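Local structure of peroxinectin A (Dictyostelium discoideum, 6ERC) at residues 97-100 and 104-107; 393-398 and 405-410; 440-445 and 451-456; 412-415 and 419-422. The protein uses hydrogen peroxide to oxidise phenolic donors, and has iodide and thiocyanate peroxidase activity, as a secreted haem peroxidase of a social amoeba. All blocks are in the same frame, centred on the assembly; numbering follows the deposited sequence.

Contact 1. Residues 97-100 and 104-107; sequences VPKC and FDPA
Val97 sets its two methyl branches against the base of Phe104: CG1 lies 3.7 Å from Phe104 CB and 3.8 Å from Asp105 CB, while CG2 also reaches the phenylalanine CB. Placing CG1 anti to the backbone N (chi1 177°) turns both methyls to the opposite segment, and a compact branched residue suits this buried start of the loop. A water lies between Val97 O and Asp105 OD2. Pro98 turns its ring away, and Lys99 approaches the aspartate through its backbone, CA standing 3.4 Å from Asp105 OD2, while its charged end runs outward. The N-H of Cys100 bonds to Asp105 OD2 (N to OD2, 3.1 Å), entering from well above the carboxylate plane. Cys100 CA makes a CA-H...O contact with Asp105 O. A carboxylate suits this place because it has two acceptors: OD2 takes the N-H of Cys100 while OD1 takes that of Ile109, so one side chain holds two points of the loop. The Cys100-Cys108 disulfide fastens the same turn covalently. Both segments belong to the loop that joins strand 91-96 to strand 113-124, Val97 hydrogen-bonding to Lys112 through the backbone, while Pro98 and Phe104 rest on Arg49 of helix 48-56.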
loop_
_atom_site.group_PDB
_atom_site.type_symbol
_atom_site.label_atom_id
_atom_site.label_comp_id
_atom_site.label_asym_id
_atom_site.label_seq_id
_atom_site.Cartn_x
_atom_site.Cartn_y
_atom_site.Cartn_z
ATOM N N VAL A 97 -23.990 -10.108 3.637
ATOM C CA VAL A 97 -24.601 -8.858 4.072
ATOM C C VAL A 97 -25.667 -9.195 5.113
ATOM O O VAL A 97 -26.581 -9.976 4.803
ATOM C CB VAL A 97 -25.211 -8.087 2.893
ATOM C CG1 VAL A 97 -25.912 -6.820 3.377
ATOM C CG2 VAL A 97 -24.136 -7.751 1.870
ATOM N N PRO A 98 -25.594 -8.654 6.325
ATOM C CA PRO A 98 -26.681 -8.868 7.286
ATOM C C PRO A 98 -28.020 -8.441 6.703
ATOM O O PRO A 98 -28.117 -7.447 5.983
ATOM C CB PRO A 98 -26.279 -7.995 8.477
ATOM C CG PRO A 98 -24.804 -7.890 8.381
ATOM C CD PRO A 98 -24.481 -7.895 6.920
ATOM N N LYS A 99 -29.062 -9.206 7.022
ATOM C CA LYS A 99 -30.390 -8.890 6.517
ATOM C C LYS A 99 -30.785 -7.479 6.938
ATOM O O LYS A 99 -30.535 -7.059 8.071
ATOM C CB LYS A 99 -31.411 -9.910 7.028
ATOM C CG LYS A 99 -32.764 -9.840 6.325
ATOM C CD LYS A 99 -33.715 -10.943 6.777
ATOM C CE LYS A 99 -34.248 -10.702 8.183
ATOM N NZ LYS A 99 -35.349 -11.646 8.544
ATOM N N CYS A 100 -31.382 -6.738 6.003
ATOM C CA CYS A 100 -31.874 -5.379 6.219
ATOM C C CYS A 100 -30.760 -4.342 6.280
ATOM O O CYS A 100 -30.993 -3.216 6.729
ATOM C CB CYS A 100 -32.723 -5.279 7.492
ATOM S SG CYS A 100 -34.194 -6.308 7.498
ATOM N N PHE A 104 -26.639 -2.223 1.744
ATOM C CA PHE A 104 -26.537 -3.308 0.777
ATOM C C PHE A 104 -27.716 -4.275 0.821
ATOM O O PHE A 104 -27.676 -5.300 0.127
ATOM C CB PHE A 104 -25.230 -4.083 0.993
ATOM C CG PHE A 104 -23.995 -3.239 0.852
ATOM C CD1 PHE A 104 -23.568 -2.815 -0.396
ATOM C CD2 PHE A 104 -23.258 -2.872 1.966
ATOM C CE1 PHE A 104 -22.431 -2.039 -0.530
ATOM C CE2 PHE A 104 -22.121 -2.094 1.838
ATOM C CZ PHE A 104 -21.706 -1.678 0.587
ATOM N N ASP A 105 -28.761 -3.993 1.601
ATOM C CA ASP A 105 -29.919 -4.878 1.646
ATOM C C ASP A 105 -31.093 -4.196 2.340
ATOM O O ASP A 105 -31.636 -4.730 3.316
ATOM C CB ASP A 105 -29.567 -6.182 2.361
ATOM C CG ASP A 105 -30.692 -7.197 2.308
ATOM O OD1 ASP A 105 -31.486 -7.152 1.345
ATOM O OD2 ASP A 105 -30.795 -8.025 3.237
ATOM N N PRO A 106 -31.522 -3.024 1.868
ATOM C CA PRO A 106 -32.632 -2.339 2.545
ATOM C C PRO A 106 -33.954 -3.075 2.427
ATOM O O PRO A 106 -34.809 -2.932 3.310
ATOM C CB PRO A 106 -32.676 -0.973 1.844
ATOM C CG PRO A 106 -32.092 -1.229 0.497
ATOM C CD PRO A 106 -31.039 -2.277 0.695
ATOM N N ALA A 107 -34.149 -3.858 1.367
ATOM C CA ALA A 107 -35.371 -4.633 1.196
ATOM C C ALA A 107 -35.416 -5.867 2.086
ATOM O O ALA A 107 -36.395 -6.617 2.025
ATOM C CB ALA A 107 -35.527 -5.060 -0.265
HETATM O O HOH W 1 -28.388 -9.641 3.152
#

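Contact 2. Residues 393-398 and 405-410; sequences PPYNSL and RPVQTW
Asn396 and Val407 are joined by two hydrogen bonds through a single side-chain amide. Val407 N donates to Asn396 OD1 at 2.7 Å, arriving in the carbonyl plane on a lone pair, and Asn396 ND2 returns a bond to Val407 O at 2.9 Å, tilted modestly from both amide planes. An amide suits this place because it offers an acceptor and a donor side by side, matching the C=O and N-H of one residue in an extended chain. ND2 also donates to Asp431, giving the side-chain amide a third bond; its chi1 of -107° lies off the staggered values, perhaps as the price of serving all these partners. Next to the amide, Pro406 CB lies 3.1 Å from Asn396 OD1, its ring crossing the asparagine at about a right angle. Farther out, Tyr395 CE2 meets Val407 CG1 at 3.8 Å, and Ile413 adjoins both residues. The tyrosine hydroxyl goes on to bond with Glu442. Pairing a side-chain amide with the backbone N-H and C=O of one residue imitates the bonding of a beta bridge; here it ties the first turn of helix 395-401, whose N-cap is Pro394, to the irregular chain that leaves that helix.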
loop_
_atom_site.group_PDB
_atom_site.type_symbol
_atom_site.label_atom_id
_atom_site.label_comp_id
_atom_site.label_asym_id
_atom_site.label_seq_id
_atom_site.Cartn_x
_atom_site.Cartn_y
_atom_site.Cartn_z
ATOM N N PRO A 393 -3.983 -14.816 13.364
ATOM C CA PRO A 393 -4.428 -15.202 14.709
ATOM C C PRO A 393 -5.234 -14.097 15.364
ATOM O O PRO A 393 -5.218 -12.945 14.906
ATOM C CB PRO A 393 -3.111 -15.445 15.461
ATOM C CG PRO A 393 -2.135 -15.766 14.411
ATOM C CD PRO A 393 -2.522 -14.939 13.223
ATOM N N PRO A 394 -5.958 -14.410 16.439
ATOM C CA PRO A 394 -6.659 -13.362 17.190
ATOM C C PRO A 394 -5.697 -12.361 17.814
ATOM O O PRO A 394 -4.501 -12.611 17.973
ATOM C CB PRO A 394 -7.418 -14.146 18.265
ATOM C CG PRO A 394 -7.573 -15.507 17.698
ATOM C CD PRO A 394 -6.345 -15.758 16.888
ATOM N N TYR A 395 -6.259 -11.210 18.190
ATOM C CA TYR A 395 -5.474 -10.104 18.730
ATOM C C TYR A 395 -4.518 -10.572 19.824
ATOM O O TYR A 395 -3.304 -10.359 19.739
ATOM C CB TYR A 395 -6.428 -9.024 19.252
ATOM C CG TYR A 395 -5.763 -7.855 19.945
ATOM C CD1 TYR A 395 -4.907 -7.003 19.256
ATOM C CD2 TYR A 395 -6.016 -7.587 21.285
ATOM C CE1 TYR A 395 -4.309 -5.930 19.889
ATOM C CE2 TYR A 395 -5.424 -6.518 21.924
ATOM C CZ TYR A 395 -4.573 -5.691 21.224
ATOM O OH TYR A 395 -3.984 -4.625 21.866
ATOM N N ASN A 396 -5.049 -11.217 20.865
ATOM C CA ASN A 396 -4.197 -11.625 21.980
ATOM C C ASN A 396 -3.237 -12.740 21.585
ATOM O O ASN A 396 -2.133 -12.824 22.134
ATOM C CB ASN A 396 -5.050 -12.060 23.174
ATOM C CG ASN A 396 -5.043 -11.039 24.304
ATOM O OD1 ASN A 396 -4.171 -10.172 24.373
ATOM N ND2 ASN A 396 -6.012 -11.148 25.206
ATOM N N SER A 397 -3.629 -13.607 20.648
ATOM C CA SER A 397 -2.711 -14.644 20.184
ATOM C C SER A 397 -1.538 -14.035 19.425
ATOM O O SER A 397 -0.390 -14.461 19.597
ATOM C CB SER A 397 -3.451 -15.648 19.302
ATOM O OG SER A 397 -2.573 -16.671 18.860
ATOM N N LEU A 398 -1.806 -13.038 18.581
ATOM C CA LEU A 398 -0.732 -12.383 17.842
ATOM C C LEU A 398 0.267 -11.736 18.792
ATOM O O LEU A 398 1.482 -11.900 18.639
ATOM C CB LEU A 398 -1.319 -11.344 16.884
ATOM C CG LEU A 398 -0.319 -10.532 16.058
ATOM C CD1 LEU A 398 0.525 -11.445 15.183
ATOM C CD2 LEU A 398 -1.048 -9.506 15.211
ATOM N N ARG A 405 2.805 -8.831 25.877
ATOM C CA ARG A 405 1.892 -9.328 26.896
ATOM C C ARG A 405 0.450 -9.246 26.396
ATOM O O ARG A 405 0.052 -8.234 25.813
ATOM C CB ARG A 405 2.035 -8.524 28.188
ATOM C CG ARG A 405 3.223 -8.928 29.049
ATOM C CD ARG A 405 3.204 -8.206 30.389
ATOM N NE ARG A 405 3.952 -8.929 31.415
ATOM C CZ ARG A 405 3.488 -9.982 32.083
ATOM N NH1 ARG A 405 2.271 -10.454 31.833
ATOM N NH2 ARG A 405 4.243 -10.571 33.004
ATOM N N PRO A 406 -0.357 -10.284 26.609
ATOM C CA PRO A 406 -1.758 -10.218 26.180
ATOM C C PRO A 406 -2.578 -9.331 27.103
ATOM O O PRO A 406 -2.267 -9.167 28.284
ATOM C CB PRO A 406 -2.217 -11.677 26.255
ATOM C CG PRO A 406 -1.373 -12.268 27.328
ATOM C CD PRO A 406 -0.042 -11.573 27.252
ATOM N N VAL A 407 -3.636 -8.749 26.545
ATOM C CA VAL A 407 -4.528 -7.903 27.326
ATOM C C VAL A 407 -5.422 -8.780 28.191
ATOM O O VAL A 407 -5.713 -9.935 27.857
ATOM C CB VAL A 407 -5.367 -6.982 26.417
ATOM C CG1 VAL A 407 -4.466 -6.047 25.623
ATOM C CG2 VAL A 407 -6.263 -7.799 25.491
ATOM N N GLN A 408 -5.862 -8.225 29.317
ATOM C CA GLN A 408 -6.777 -8.919 30.212
ATOM C C GLN A 408 -8.197 -8.379 30.165
ATOM O O GLN A 408 -9.141 -9.160 30.305
ATOM C CB GLN A 408 -6.263 -8.851 31.655
ATOM C CG GLN A 408 -5.007 -9.680 31.902
ATOM C CD GLN A 408 -4.670 -9.807 33.380
ATOM O OE1 GLN A 408 -5.082 -8.982 34.198
ATOM N NE2 GLN A 408 -3.923 -10.851 33.730
ATOM N N THR A 409 -8.379 -7.075 29.970
ATOM C CA THR A 409 -9.708 -6.488 29.870
ATOM C C THR A 409 -9.717 -5.450 28.758
ATOM O O THR A 409 -8.680 -5.120 28.172
ATOM C CB THR A 409 -10.159 -5.855 31.196
ATOM O OG1 THR A 409 -11.402 -5.165 31.002
ATOM C CG2 THR A 409 -9.121 -4.878 31.721
ATOM N N TRP A 410 -10.912 -4.929 28.476
ATOM C CA TRP A 410 -11.065 -3.989 27.370
ATOM C C TRP A 410 -10.278 -2.712 27.626
ATOM O O TRP A 410 -9.721 -2.120 26.694
ATOM C CB TRP A 410 -12.544 -3.669 27.152
ATOM C CG TRP A 410 -13.427 -4.880 27.104
ATOM C CD1 TRP A 410 -14.163 -5.398 28.130
ATOM C CD2 TRP A 410 -13.668 -5.727 25.971
ATOM N NE1 TRP A 410 -14.847 -6.512 27.708
ATOM C CE2 TRP A 410 -14.561 -6.735 26.387
ATOM C CE3 TRP A 410 -13.217 -5.730 24.649
ATOM C CZ2 TRP A 410 -15.010 -7.736 25.528
ATOM C CZ3 TRP A 410 -13.665 -6.726 23.798
ATOM C CH2 TRP A 410 -14.552 -7.713 24.241
#

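Contact 3. Residues 440-445 and 451-456; sequences LAEDHM and GQTFYL
Glu442 and Thr453 cross at about a right angle, with the glutamate carboxylate laid against the first turn of helix 452-467. Its CG is anti to the carbonyl carbon (chi1 -66°) and the chain beyond is extended, which carries the carboxylate past Gly451 to the backbone ahead. There OE1 takes the N-H of Thr453 on its syn lone pair, at 2.9 Å from Thr453 N and almost straight (170°). The other oxygen, OE2, accepts a bond from Thr453 OG1; the modelled separation is so short that its exact length is doubtful. Gly451, at the N-cap position, suits its place because it has no side chain to compete with the glutamate, and its CA lies 3.3 Å from Asp443 O in a CA-H...O contact. On one flank Met445 bends twice, at chi2 and chi3, and sets its CE over the centre of the Tyr455 ring, 3.8 Å from the centroid, a CH-pi contact; SD stands more obliquely, a Met-aromatic contact, while also lying 3.9 Å from Gln452 CB. On the other flank Leu440 CG meets Phe454 CE2 at 3.8 Å. Waters link Glu442 OE1 to Phe454 N and Asp443 O to Gln452 N, though one leg of each bridge is modelled doubtfully short. OE2 also has the tyrosine hydroxyl of contact 2 and, weakly and at long range, Arg399. A buried carboxylate is thus met by N-H and hydroxyl donors at the positive end of a helix dipole, which would be expected to stabilise its negative charge and lower its pKa.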
loop_
_atom_site.group_PDB
_atom_site.type_symbol
_atom_site.label_atom_id
_atom_site.label_comp_id
_atom_site.label_asym_id
_atom_site.label_seq_id
_atom_site.Cartn_x
_atom_site.Cartn_y
_atom_site.Cartn_z
ATOM N N LEU A 440 -5.734 -1.495 15.619
ATOM C CA LEU A 440 -6.255 -0.161 15.344
ATOM C C LEU A 440 -6.761 0.515 16.611
ATOM O O LEU A 440 -6.624 1.734 16.766
ATOM C CB LEU A 440 -7.371 -0.245 14.305
ATOM C CG LEU A 440 -6.885 -0.465 12.876
ATOM C CD1 LEU A 440 -8.039 -0.784 11.947
ATOM C CD2 LEU A 440 -6.134 0.759 12.383
ATOM N N ALA A 441 -7.351 -0.259 17.527
ATOM C CA ALA A 441 -7.953 0.317 18.723
ATOM C C ALA A 441 -6.914 0.764 19.744
ATOM O O ALA A 441 -7.253 1.523 20.660
ATOM C CB ALA A 441 -8.905 -0.693 19.364
ATOM N N GLU A 442 -5.669 0.318 19.609
ATOM C CA GLU A 442 -4.636 0.645 20.577
ATOM C C GLU A 442 -4.324 2.137 20.564
ATOM O O GLU A 442 -4.552 2.845 19.578
ATOM C CB GLU A 442 -3.359 -0.144 20.288
ATOM C CG GLU A 442 -3.500 -1.644 20.478
ATOM C CD GLU A 442 -2.231 -2.403 20.145
ATOM O OE1 GLU A 442 -1.262 -1.773 19.669
ATOM O OE2 GLU A 442 -2.206 -3.633 20.364
ATOM N N ASP A 443 -3.791 2.611 21.686
ATOM C CA ASP A 443 -3.249 3.961 21.748
ATOM C C ASP A 443 -1.957 4.035 20.943
ATOM O O ASP A 443 -1.175 3.082 20.906
ATOM C CB ASP A 443 -2.988 4.362 23.200
ATOM C CG ASP A 443 -4.213 4.201 24.076
ATOM O OD1 ASP A 443 -5.326 4.520 23.608
ATOM O OD2 ASP A 443 -4.062 3.749 25.230
ATOM N N HIS A 444 -1.736 5.173 20.292
ATOM C CA HIS A 444 -0.542 5.342 19.476
ATOM C C HIS A 444 0.707 5.390 20.347
ATOM O O HIS A 444 0.726 6.027 21.404
ATOM C CB HIS A 444 -0.641 6.619 18.644
ATOM C CG HIS A 444 -1.745 6.599 17.634
ATOM N ND1 HIS A 444 -2.148 7.726 16.950
ATOM C CD2 HIS A 444 -2.530 5.590 17.189
ATOM C CE1 HIS A 444 -3.134 7.412 16.129
ATOM N NE2 HIS A 444 -3.386 6.122 16.255
ATOM N N MET A 445 1.759 4.710 19.894
ATOM C CA MET A 445 3.041 4.769 20.580
ATOM C C MET A 445 3.559 6.202 20.601
ATOM O O MET A 445 3.283 6.999 19.701
ATOM C CB MET A 445 4.055 3.857 19.889
ATOM C CG MET A 445 3.784 2.380 20.077
ATOM S SD MET A 445 4.713 1.676 21.456
ATOM C CE MET A 445 6.324 1.459 20.701
ATOM N N GLY A 451 -0.337 1.926 16.994
ATOM C CA GLY A 451 -0.236 1.297 18.291
ATOM C C GLY A 451 0.992 0.416 18.407
ATOM O O GLY A 451 1.745 0.200 17.457
ATOM N N GLN A 452 1.186 -0.110 19.617
ATOM C CA GLN A 452 2.346 -0.951 19.890
ATOM C C GLN A 452 2.395 -2.147 18.948
ATOM O O GLN A 452 3.448 -2.469 18.388
ATOM C CB GLN A 452 2.313 -1.415 21.345
ATOM C CG GLN A 452 3.530 -2.210 21.775
ATOM C CD GLN A 452 3.333 -2.882 23.116
ATOM O OE1 GLN A 452 2.275 -3.452 23.389
ATOM N NE2 GLN A 452 4.351 -2.814 23.966
ATOM N N THR A 453 1.261 -2.825 18.764
ATOM C CA THR A 453 1.251 -4.038 17.955
ATOM C C THR A 453 1.628 -3.734 16.510
ATOM O O THR A 453 2.577 -4.309 15.966
ATOM C CB THR A 453 -0.124 -4.703 18.031
ATOM O OG1 THR A 453 -0.447 -4.962 19.401
ATOM C CG2 THR A 453 -0.128 -6.014 17.260
ATOM N N PHE A 454 0.884 -2.834 15.865
ATOM C CA PHE A 454 1.200 -2.468 14.489
ATOM C C PHE A 454 2.610 -1.896 14.382
ATOM O O PHE A 454 3.320 -2.151 13.405
ATOM C CB PHE A 454 0.166 -1.468 13.965
ATOM C CG PHE A 454 -1.168 -2.081 13.610
ATOM C CD1 PHE A 454 -1.434 -3.419 13.858
ATOM C CD2 PHE A 454 -2.151 -1.312 13.011
ATOM C CE1 PHE A 454 -2.657 -3.970 13.519
ATOM C CE2 PHE A 454 -3.374 -1.860 12.672
ATOM C CZ PHE A 454 -3.625 -3.190 12.927
ATOM N N TYR A 455 3.033 -1.123 15.384
ATOM C CA TYR A 455 4.391 -0.593 15.401
ATOM C C TYR A 455 5.417 -1.712 15.260
ATOM O O TYR A 455 6.352 -1.621 14.455
ATOM C CB TYR A 455 4.616 0.182 16.700
ATOM C CG TYR A 455 5.971 0.831 16.842
ATOM C CD1 TYR A 455 7.083 0.093 17.223
ATOM C CD2 TYR A 455 6.132 2.191 16.626
ATOM C CE1 TYR A 455 8.318 0.687 17.366
ATOM C CE2 TYR A 455 7.364 2.794 16.767
ATOM C CZ TYR A 455 8.454 2.040 17.138
ATOM O OH TYR A 455 9.685 2.640 17.282
ATOM N N LEU A 456 5.252 -2.782 16.040
ATOM C CA LEU A 456 6.233 -3.861 16.038
ATOM C C LEU A 456 6.266 -4.579 14.693
ATOM O O LEU A 456 7.345 -4.915 14.191
ATOM C CB LEU A 456 5.926 -4.842 17.169
ATOM C CG LEU A 456 7.040 -5.811 17.572
ATOM C CD1 LEU A 456 6.883 -6.203 19.033
ATOM C CD2 LEU A 456 7.052 -7.053 16.693
HETATM O O HOH W 2 -1.432 -1.381 17.261
HETATM O O HOH W 3 0.295 0.934 21.715
#

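Contact 4. Residues 412-415 and 419-422; sequences DITS and IQNR
Thr414 and Ile419 make the close half of this contact, methyl against methyl: Thr414 CG2 lies 3.6 Å from Ile419 CG2 and 3.7 Å from Ile419 CB, the two side chains crossing at about a right angle. Thr414 holds its hydroxyl anti to the backbone N (chi1 174°), so CG2 falls between N and the carbonyl carbon and faces the isoleucine. A threonine suits this buried spot because its two branches divide the work: the methyl packs, while OG1 bonds to the N-H of Asp416, two residues on, as in an ST turn leading into helix 417-426. Ile419 gives the apolar side its bulk; its CG1 branch, anti to the carbonyl carbon, leads away from Thr414 toward other parts of the chain.

Toward the solvent the contact thins to one polar link. Gln420, extended beyond CG, reaches back along the outside of its helix and donates from NE2 to Thr414 O at 2.9 Å, with an N-H...O angle of 154° and a tilt of 20° from the carbonyl plane. A long, flexible amide fits here, since the backbones are well separated: the nearest CA atoms, of Thr414 and Gln420, are 7.0 Å apart. Exposed Ser415 adds little, its O lying 3.7 Å from Gln420 NE2 without a bond.

Behind the packed side, Ile413 and Ile419 both rest on Ala441 of helix 435-441, and Ile419 also touches Ile358 and Tyr359, the latter a calcium ligand. Farther along helix 417-426, Arg422 bonds to the carbonyls of Ile55 and Asp57, at and just beyond the end of helix 48-56.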
loop_
_atom_site.group_PDB
_atom_site.type_symbol
_atom_site.label_atom_id
_atom_site.label_comp_id
_atom_site.label_asym_id
_atom_site.label_seq_id
_atom_site.Cartn_x
_atom_site.Cartn_y
_atom_site.Cartn_z
ATOM N N ASP A 412 -7.462 -2.340 28.917
ATOM C CA ASP A 412 -6.049 -2.480 28.587
ATOM C C ASP A 412 -5.770 -2.051 27.154
ATOM O O ASP A 412 -4.653 -1.625 26.840
ATOM C CB ASP A 412 -5.585 -3.921 28.800
ATOM C CG ASP A 412 -5.689 -4.359 30.246
ATOM O OD1 ASP A 412 -6.450 -5.307 30.522
ATOM O OD2 ASP A 412 -5.017 -3.752 31.108
ATOM N N ILE A 413 -6.769 -2.148 26.276
ATOM C CA ILE A 413 -6.576 -1.763 24.883
ATOM C C ILE A 413 -6.686 -0.251 24.719
ATOM O O ILE A 413 -5.917 0.358 23.968
ATOM C CB ILE A 413 -7.584 -2.504 23.986
ATOM C CG1 ILE A 413 -7.430 -4.019 24.145
ATOM C CG2 ILE A 413 -7.384 -2.114 22.524
ATOM C CD1 ILE A 413 -8.574 -4.809 23.560
ATOM N N THR A 414 -7.635 0.380 25.409
ATOM C CA THR A 414 -7.861 1.808 25.247
ATOM C C THR A 414 -8.711 2.328 26.394
ATOM O O THR A 414 -9.476 1.586 27.014
ATOM C CB THR A 414 -8.552 2.118 23.916
ATOM O OG1 THR A 414 -8.873 3.514 23.857
ATOM C CG2 THR A 414 -9.827 1.303 23.779
ATOM N N SER A 415 -8.582 3.628 26.651
ATOM C CA SER A 415 -9.389 4.294 27.663
ATOM C C SER A 415 -10.655 4.925 27.095
ATOM O O SER A 415 -11.531 5.322 27.870
ATOM C CB SER A 415 -8.558 5.367 28.373
ATOM O OG SER A 415 -7.463 4.784 29.059
ATOM N N ILE A 419 -14.802 3.284 22.194
ATOM C CA ILE A 419 -14.047 2.173 21.626
ATOM C C ILE A 419 -14.304 0.907 22.435
ATOM O O ILE A 419 -14.541 -0.170 21.874
ATOM C CB ILE A 419 -12.543 2.503 21.563
ATOM C CG1 ILE A 419 -12.285 3.860 20.894
ATOM C CG2 ILE A 419 -11.797 1.400 20.819
ATOM C CD1 ILE A 419 -12.624 3.919 19.427
ATOM N N GLN A 420 -14.266 1.016 23.765
ATOM C CA GLN A 420 -14.551 -0.135 24.617
ATOM C C GLN A 420 -15.923 -0.718 24.308
ATOM O O GLN A 420 -16.078 -1.936 24.160
ATOM C CB GLN A 420 -14.467 0.267 26.089
ATOM C CG GLN A 420 -13.081 0.644 26.558
ATOM C CD GLN A 420 -13.066 1.066 28.009
ATOM O OE1 GLN A 420 -14.016 0.810 28.750
ATOM N NE2 GLN A 420 -11.989 1.722 28.425
ATOM N N ASN A 421 -16.937 0.142 24.211
ATOM C CA ASN A 421 -18.291 -0.338 23.964
ATOM C C ASN A 421 -18.386 -1.058 22.625
ATOM O O ASN A 421 -18.934 -2.163 22.539
ATOM C CB ASN A 421 -19.270 0.833 24.029
ATOM C CG ASN A 421 -19.415 1.388 25.434
ATOM O OD1 ASN A 421 -18.653 1.033 26.337
ATOM N ND2 ASN A 421 -20.397 2.266 25.627
ATOM N N ARG A 422 -17.846 -0.451 21.565
ATOM C CA ARG A 422 -17.919 -1.077 20.249
ATOM C C ARG A 422 -17.204 -2.421 20.228
ATOM O O ARG A 422 -17.625 -3.336 19.510
ATOM C CB ARG A 422 -17.343 -0.136 19.190
ATOM C CG ARG A 422 -18.225 1.076 18.931
ATOM C CD ARG A 422 -17.797 1.869 17.708
ATOM N NE ARG A 422 -18.754 2.933 17.413
ATOM C CZ ARG A 422 -18.934 3.484 16.216
ATOM N NH1 ARG A 422 -18.228 3.080 15.171
ATOM N NH2 ARG A 422 -19.838 4.441 16.063
#

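From the N terminus, contact 1 comes first, closing a three-residue turn, 101-103, inside the longer loop that joins two strands of the four-stranded sheet. The other three follow much later: contact 2 bridges residues 399-404, contact 4 spans 416-418, the entry into helix 417-426, and contact 3 the loop 446-450. All four are local and in series; none nests within or crosses another. Contacts 2, 3 and 4 nevertheless form one cluster, their centres about 13 Å apart and each touching the other two, so that helices 395-401, 410-413, 417-426, 435-441 and the start of 452-467 are drawn together. Contact 1 stands apart, its nearest atoms about 14 Å from contact 4.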